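Local coordinates for FAD-dependent pyridine nucleotide-disulphide oxidoreductase (Desulfovibrio vulgaris, PDB 3IWA), which probably uses FAD and a reduced pyridine nucleotide to reduce a disulphide or related sulphur substrate, at residues Arg209-Lys214 / Val342-Gly347; Val218-Glu223 / Asp241-Asp246. All blocks are in the same frame, centred on the assembly; numbering follows the deposited sequence.

Contact 1 (Arg209-Lys214 / Val342-Gly347)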
loop_
_atom_site.group_PDB
_atom_site.type_symbol
_atom_site.label_atom_id
_atom_site.label_comp_id
_atom_site.label_asym_id
_atom_site.label_seq_id
_atom_site.Cartn_x
_atom_site.Cartn_y
_atom_site.Cartn_z
ATOM N N ARG A 209 -17.682 -3.474 16.875
ATOM C CA ARG A 209 -18.792 -3.363 17.826
ATOM C C ARG A 209 -18.272 -3.150 19.244
ATOM O O ARG A 209 -18.772 -2.260 19.947
ATOM C CB ARG A 209 -19.722 -4.580 17.781
ATOM C CG ARG A 209 -21.014 -4.389 18.570
ATOM C CD ARG A 209 -21.968 -5.584 18.444
ATOM N NE ARG A 209 -23.173 -5.423 19.284
ATOM C CZ ARG A 209 -24.386 -5.882 18.987
ATOM N NH1 ARG A 209 -24.646 -6.563 17.885
ATOM N NH2 ARG A 209 -25.391 -5.619 19.804
ATOM N N HIS A 210 -17.237 -3.901 19.630
ATOM C CA HIS A 210 -16.712 -3.844 20.998
ATOM C C HIS A 210 -16.079 -2.510 21.258
ATOM O O HIS A 210 -16.250 -1.959 22.342
ATOM C CB HIS A 210 -15.672 -4.927 21.287
ATOM C CG HIS A 210 -15.032 -4.808 22.646
ATOM N ND1 HIS A 210 -13.697 -4.501 22.820
ATOM C CD2 HIS A 210 -15.550 -4.943 23.894
ATOM C CE1 HIS A 210 -13.416 -4.478 24.111
ATOM N NE2 HIS A 210 -14.526 -4.724 24.784
ATOM N N ASP A 211 -15.327 -2.005 20.282
ATOM C CA ASP A 211 -14.746 -0.696 20.412
ATOM C C ASP A 211 -15.850 0.284 20.767
ATOM O O ASP A 211 -15.655 1.109 21.647
ATOM C CB ASP A 211 -13.990 -0.270 19.146
ATOM C CG ASP A 211 -13.226 1.056 19.330
ATOM O OD1 ASP A 211 -13.875 2.117 19.307
ATOM O OD2 ASP A 211 -11.984 1.067 19.491
ATOM N N LEU A 212 -17.015 0.183 20.123
ATOM C CA LEU A 212 -18.103 1.126 20.416
ATOM C C LEU A 212 -18.706 0.905 21.828
ATOM O O LEU A 212 -18.892 1.851 22.583
ATOM C CB LEU A 212 -19.215 1.060 19.366
ATOM C CG LEU A 212 -18.897 1.325 17.887
ATOM C CD1 LEU A 212 -20.206 1.453 17.175
ATOM C CD2 LEU A 212 -18.039 2.566 17.654
ATOM N N GLU A 213 -19.023 -0.339 22.157
ATOM C CA GLU A 213 -19.689 -0.641 23.407
ATOM C C GLU A 213 -18.846 -0.377 24.649
ATOM O O GLU A 213 -19.385 -0.050 25.703
ATOM C CB GLU A 213 -20.150 -2.073 23.420
ATOM C CG GLU A 213 -21.223 -2.344 22.421
ATOM C CD GLU A 213 -21.459 -3.816 22.251
ATOM O OE1 GLU A 213 -20.496 -4.581 22.485
ATOM O OE2 GLU A 213 -22.594 -4.204 21.884
ATOM N N LYS A 214 -17.535 -0.504 24.526
ATOM C CA LYS A 214 -16.677 -0.308 25.668
ATOM C C LYS A 214 -16.393 1.179 25.884
ATOM O O LYS A 214 -15.917 1.586 26.954
ATOM C CB LYS A 214 -15.415 -1.161 25.548
ATOM C CG LYS A 214 -14.099 -0.454 25.336
ATOM C CD LYS A 214 -12.967 -1.517 25.287
ATOM C CE LYS A 214 -11.574 -0.974 25.595
ATOM N NZ LYS A 214 -10.536 -1.688 24.744
ATOM N N VAL A 342 -12.240 3.613 8.679
ATOM C CA VAL A 342 -12.947 4.260 9.784
ATOM C C VAL A 342 -12.067 4.230 11.042
ATOM O O VAL A 342 -11.526 3.183 11.421
ATOM C CB VAL A 342 -14.253 3.545 10.138
ATOM C CG1 VAL A 342 -15.168 4.484 10.834
ATOM C CG2 VAL A 342 -14.941 3.049 8.925
ATOM N N LYS A 343 -11.924 5.377 11.685
ATOM C CA LYS A 343 -11.262 5.462 12.966
ATOM C C LYS A 343 -12.340 5.462 14.060
ATOM O O LYS A 343 -13.302 6.242 14.001
ATOM C CB LYS A 343 -10.391 6.715 13.015
ATOM C CG LYS A 343 -9.821 7.071 14.401
ATOM C CD LYS A 343 -8.400 6.552 14.644
ATOM C CE LYS A 343 -8.021 6.629 16.145
ATOM N NZ LYS A 343 -8.923 5.805 17.028
ATOM N N LEU A 344 -12.187 4.539 15.013
ATOM C CA LEU A 344 -13.121 4.378 16.137
ATOM C C LEU A 344 -12.430 4.894 17.411
ATOM O O LEU A 344 -11.504 5.689 17.332
ATOM C CB LEU A 344 -13.630 2.919 16.260
ATOM C CG LEU A 344 -14.287 2.304 15.019
ATOM C CD1 LEU A 344 -14.583 0.849 15.226
ATOM C CD2 LEU A 344 -15.541 3.044 14.674
ATOM N N PHE A 345 -12.873 4.491 18.587
ATOM C CA PHE A 345 -12.321 5.089 19.805
ATOM C C PHE A 345 -10.858 4.728 19.957
ATOM O O PHE A 345 -10.015 5.602 20.043
ATOM C CB PHE A 345 -13.137 4.694 21.020
ATOM C CG PHE A 345 -14.477 5.350 21.050
ATOM C CD1 PHE A 345 -14.623 6.614 21.585
ATOM C CD2 PHE A 345 -15.575 4.728 20.491
ATOM C CE1 PHE A 345 -15.868 7.250 21.597
ATOM C CE2 PHE A 345 -16.824 5.335 20.490
ATOM C CZ PHE A 345 -16.978 6.605 21.051
ATOM N N GLU A 346 -10.562 3.438 19.943
ATOM C CA GLU A 346 -9.183 2.951 20.081
ATOM C C GLU A 346 -8.689 2.223 18.819
ATOM O O GLU A 346 -7.549 2.395 18.413
ATOM C CB GLU A 346 -9.067 2.043 21.312
ATOM C CG GLU A 346 -9.436 2.739 22.638
ATOM C CD GLU A 346 -10.172 1.805 23.589
ATOM O OE1 GLU A 346 -9.699 0.652 23.759
ATOM O OE2 GLU A 346 -11.215 2.212 24.159
ATOM N N GLY A 347 -9.534 1.434 18.181
ATOM C CA GLY A 347 -9.113 0.755 16.960
ATOM C C GLY A 347 -9.452 1.530 15.707
ATOM O O GLY A 347 -10.161 2.524 15.756
#

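Contact 2 (Val218-Glu223 / Asp241-Asp246)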
loop_
_atom_site.group_PDB
_atom_site.type_symbol
_atom_site.label_atom_id
_atom_site.label_comp_id
_atom_site.label_asym_id
_atom_site.label_seq_id
_atom_site.Cartn_x
_atom_site.Cartn_y
_atom_site.Cartn_z
ATOM N N VAL A 218 -24.071 2.337 22.874
ATOM C CA VAL A 218 -24.880 1.143 22.831
ATOM C C VAL A 218 -25.184 0.816 21.378
ATOM O O VAL A 218 -25.500 1.726 20.578
ATOM C CB VAL A 218 -26.199 1.352 23.595
ATOM C CG1 VAL A 218 -27.110 0.106 23.480
ATOM C CG2 VAL A 218 -25.900 1.707 25.072
ATOM N N VAL A 219 -25.133 -0.476 21.046
ATOM C CA VAL A 219 -25.422 -0.949 19.694
ATOM C C VAL A 219 -26.536 -1.985 19.639
ATOM O O VAL A 219 -26.504 -2.967 20.339
ATOM C CB VAL A 219 -24.149 -1.526 19.046
ATOM C CG1 VAL A 219 -24.427 -1.951 17.610
ATOM C CG2 VAL A 219 -23.021 -0.499 19.107
ATOM N N HIS A 220 -27.517 -1.776 18.781
ATOM C CA HIS A 220 -28.552 -2.770 18.584
ATOM C C HIS A 220 -28.535 -3.151 17.129
ATOM O O HIS A 220 -28.648 -2.277 16.262
ATOM C CB HIS A 220 -29.952 -2.244 18.968
ATOM C CG HIS A 220 -30.077 -1.831 20.407
ATOM N ND1 HIS A 220 -29.968 -2.722 21.451
ATOM C CD2 HIS A 220 -30.292 -0.616 20.974
ATOM C CE1 HIS A 220 -30.105 -2.073 22.595
ATOM N NE2 HIS A 220 -30.301 -0.794 22.333
ATOM N N THR A 221 -28.397 -4.451 16.879
ATOM C CA THR A 221 -28.483 -5.047 15.547
ATOM C C THR A 221 -29.729 -5.938 15.406
ATOM O O THR A 221 -30.406 -6.264 16.382
ATOM C CB THR A 221 -27.183 -5.852 15.214
ATOM O OG1 THR A 221 -26.876 -6.770 16.267
ATOM C CG2 THR A 221 -25.999 -4.899 15.036
ATOM N N GLY A 222 -30.030 -6.352 14.186
ATOM C CA GLY A 222 -31.263 -7.045 13.929
ATOM C C GLY A 222 -32.482 -6.316 14.483
ATOM O O GLY A 222 -33.428 -6.958 14.935
ATOM N N GLU A 223 -32.478 -4.979 14.400
ATOM C CA GLU A 223 -33.498 -4.148 15.031
ATOM C C GLU A 223 -34.027 -3.075 14.093
ATOM O O GLU A 223 -33.260 -2.321 13.496
ATOM C CB GLU A 223 -32.924 -3.528 16.288
ATOM C CG GLU A 223 -33.988 -2.876 17.163
ATOM C CD GLU A 223 -33.621 -2.790 18.613
ATOM O OE1 GLU A 223 -32.838 -3.617 19.112
ATOM O OE2 GLU A 223 -34.175 -1.893 19.278
ATOM N N ASP A 241 -38.912 -2.253 16.923
ATOM C CA ASP A 241 -39.703 -3.477 17.138
ATOM C C ASP A 241 -39.305 -4.223 18.419
ATOM O O ASP A 241 -39.909 -5.253 18.770
ATOM C CB ASP A 241 -39.652 -4.430 15.921
ATOM C CG ASP A 241 -38.219 -4.915 15.563
ATOM O OD1 ASP A 241 -37.206 -4.362 16.077
ATOM O OD2 ASP A 241 -38.118 -5.856 14.736
ATOM N N LYS A 242 -38.310 -3.707 19.129
ATOM C CA LYS A 242 -37.834 -4.340 20.348
ATOM C C LYS A 242 -37.821 -3.445 21.594
ATOM O O LYS A 242 -37.723 -3.961 22.710
ATOM C CB LYS A 242 -36.434 -4.888 20.094
ATOM C CG LYS A 242 -36.426 -6.025 19.050
ATOM C CD LYS A 242 -35.115 -6.812 19.074
ATOM C CE LYS A 242 -34.994 -7.754 17.857
ATOM N NZ LYS A 242 -33.612 -8.381 17.695
ATOM N N ARG A 243 -37.889 -2.120 21.417
ATOM C CA ARG A 243 -37.800 -1.205 22.549
ATOM C C ARG A 243 -38.221 0.211 22.194
ATOM O O ARG A 243 -38.528 0.518 21.037
ATOM C CB ARG A 243 -36.382 -1.209 23.153
ATOM C CG ARG A 243 -35.341 -0.322 22.420
ATOM C CD ARG A 243 -33.891 -0.841 22.553
ATOM N NE ARG A 243 -33.736 -2.151 21.908
ATOM C CZ ARG A 243 -33.285 -3.266 22.496
ATOM N NH1 ARG A 243 -33.200 -4.383 21.795
ATOM N NH2 ARG A 243 -32.892 -3.285 23.762
ATOM N N THR A 244 -38.226 1.056 23.221
ATOM C CA THR A 244 -38.434 2.493 23.087
ATOM C C THR A 244 -37.161 3.201 23.561
ATOM O O THR A 244 -36.659 2.914 24.651
ATOM C CB THR A 244 -39.650 2.981 23.924
ATOM O OG1 THR A 244 -40.854 2.423 23.381
ATOM C CG2 THR A 244 -39.759 4.527 23.921
ATOM N N LEU A 245 -36.628 4.098 22.722
ATOM C CA LEU A 245 -35.424 4.865 23.049
ATOM C C LEU A 245 -35.789 6.332 23.065
ATOM O O LEU A 245 -36.472 6.829 22.172
ATOM C CB LEU A 245 -34.325 4.643 21.999
ATOM C CG LEU A 245 -33.782 3.224 21.804
ATOM C CD1 LEU A 245 -33.178 3.054 20.434
ATOM C CD2 LEU A 245 -32.775 2.873 22.895
ATOM N N ASP A 246 -35.341 7.029 24.087
ATOM C CA ASP A 246 -35.456 8.482 24.093
ATOM C C ASP A 246 -34.374 9.073 23.172
ATOM O O ASP A 246 -33.198 8.713 23.286
ATOM C CB ASP A 246 -35.287 9.054 25.519
ATOM C CG ASP A 246 -36.428 8.666 26.477
ATOM O OD1 ASP A 246 -37.618 8.859 26.143
ATOM O OD2 ASP A 246 -36.108 8.214 27.595
#

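Contact 1 (Arg209-Lys214 / Val342-Gly347)
Asp211 and Phe345 bring the two backbones to their closest approach, CA to CA 6.3 Å, where residues 209-214 of helix 202-214 face the turn that joins strand 340-343 to strand 348-353. A single carboxylate does most of the work. With CG of Asp211 anti to its backbone N (chi1 -173°), the group leaves the helix toward the turn and collects three amide N-H groups in succession. OD1 takes Phe345 N at 2.7 Å, on the syn side but somewhat out of the carboxylate plane. OD2 accepts twice: Glu346 N, 2.8 Å from it, meets its syn lone pair, whereas Gly347 N, also 2.8 Å from OD2, comes from above the plane in the straighter bond (169°). Leu344 CB lies against OD1, and the same oxygen sits at the edge of the Phe345 ring, in its plane.

Beside this polar centre, CD2 of Leu212 packs on CD2 of Leu344 at 3.9 Å and reaches the edge of the Phe345 ring near CE2. The ring continues onto Val176 and Asp180 of helix 169-182. At the exposed margin Lys214 and Glu346 cross at about a right angle, and NZ of Lys214 meets the syn lone pair of Glu346 OE1 at 2.7 Å in a salt bridge; Glu346 OE2 is hydrogen-bonded to Asn215 ND2.

The contact thus joins the pyridine nucleotide-disulphide oxidoreductase region to the dimerisation-domain region of the same chain. Asp211 is buried, and three converging N-H dipoles satisfy both its oxygens, which would probably favour the ionised carboxylate; the nearby Glu346 carboxylate would oppose this, an effect that Lys214 probably offsets in part.

Contact 2 (Val218-Glu223 / Asp241-Asp246)
Glu223 and Arg243 form the charged pair at the heart of this contact. The guanidinium grips the carboxylate side-on, one nitrogen to each oxygen: NE of Arg243 reaches the syn lone pair of Glu223 OE2 at 2.7 Å, nearly within the guanidinium plane, while NH1 meets Glu223 OE1 at 2.8 Å along a more bent path (138°). The two flat groups are close to coplanar. Thr240 OG1 is also hydrogen-bonded to OE2, adding a further hold on that oxygen.

Stacking uses a face of the same guanidinium. It lies flat on the imidazole of His220, centres 3.7 Å apart and planes 19° from parallel, with NE over the middle of the ring and CZ close to CE1. The bend at chi3 (64°) of Arg243 sets NE over the His220 ring, and CD makes a CH-pi contact with the same ring, 4.0 Å from its centroid. Edge bonding to Glu223 and face packing on His220 together fix how the guanidinium is rotated.

Hydrogen bonding to the backbone adds Lys242, whose extended chain passes the Glu223 carboxylate with CB and CD and places NZ 3.1 Å from Gly222 O, above that carbonyl plane.

In the fold, His220 ends strand 218-220, an outermost strand of a five-stranded parallel sheet, where it pairs with strand 185-189. Arg243 lies in the turn between strands 235-240 and 244-246 of the three-stranded antiparallel sheet, and Leu245 and Glu223 both touch Val189, which brings the two sheets together over strand 185-189.

Contacts 1 and 2 are neighbours, their centres 19 Å apart, and the short connection from helix 202-214 to strand 218-220 links them directly in the chain. Arg209, on the helix of contact 1, reaches into contact 2: its NH1 lies 2.8 Å from Thr221 OG1 in a probable hydrogen bond. Leu212 takes part in contact 1 itself and also packs CD1 3.9 Å from Val219 CG2. Contact 2 is nested along the chain inside the loop that contact 1 closes. Contact 2 joins two sheets within the oxidoreductase region, whereas contact 1 ties that region to the region of the dimerisation-domain family, and the helix-to-strand unit 202-220 contributes to both.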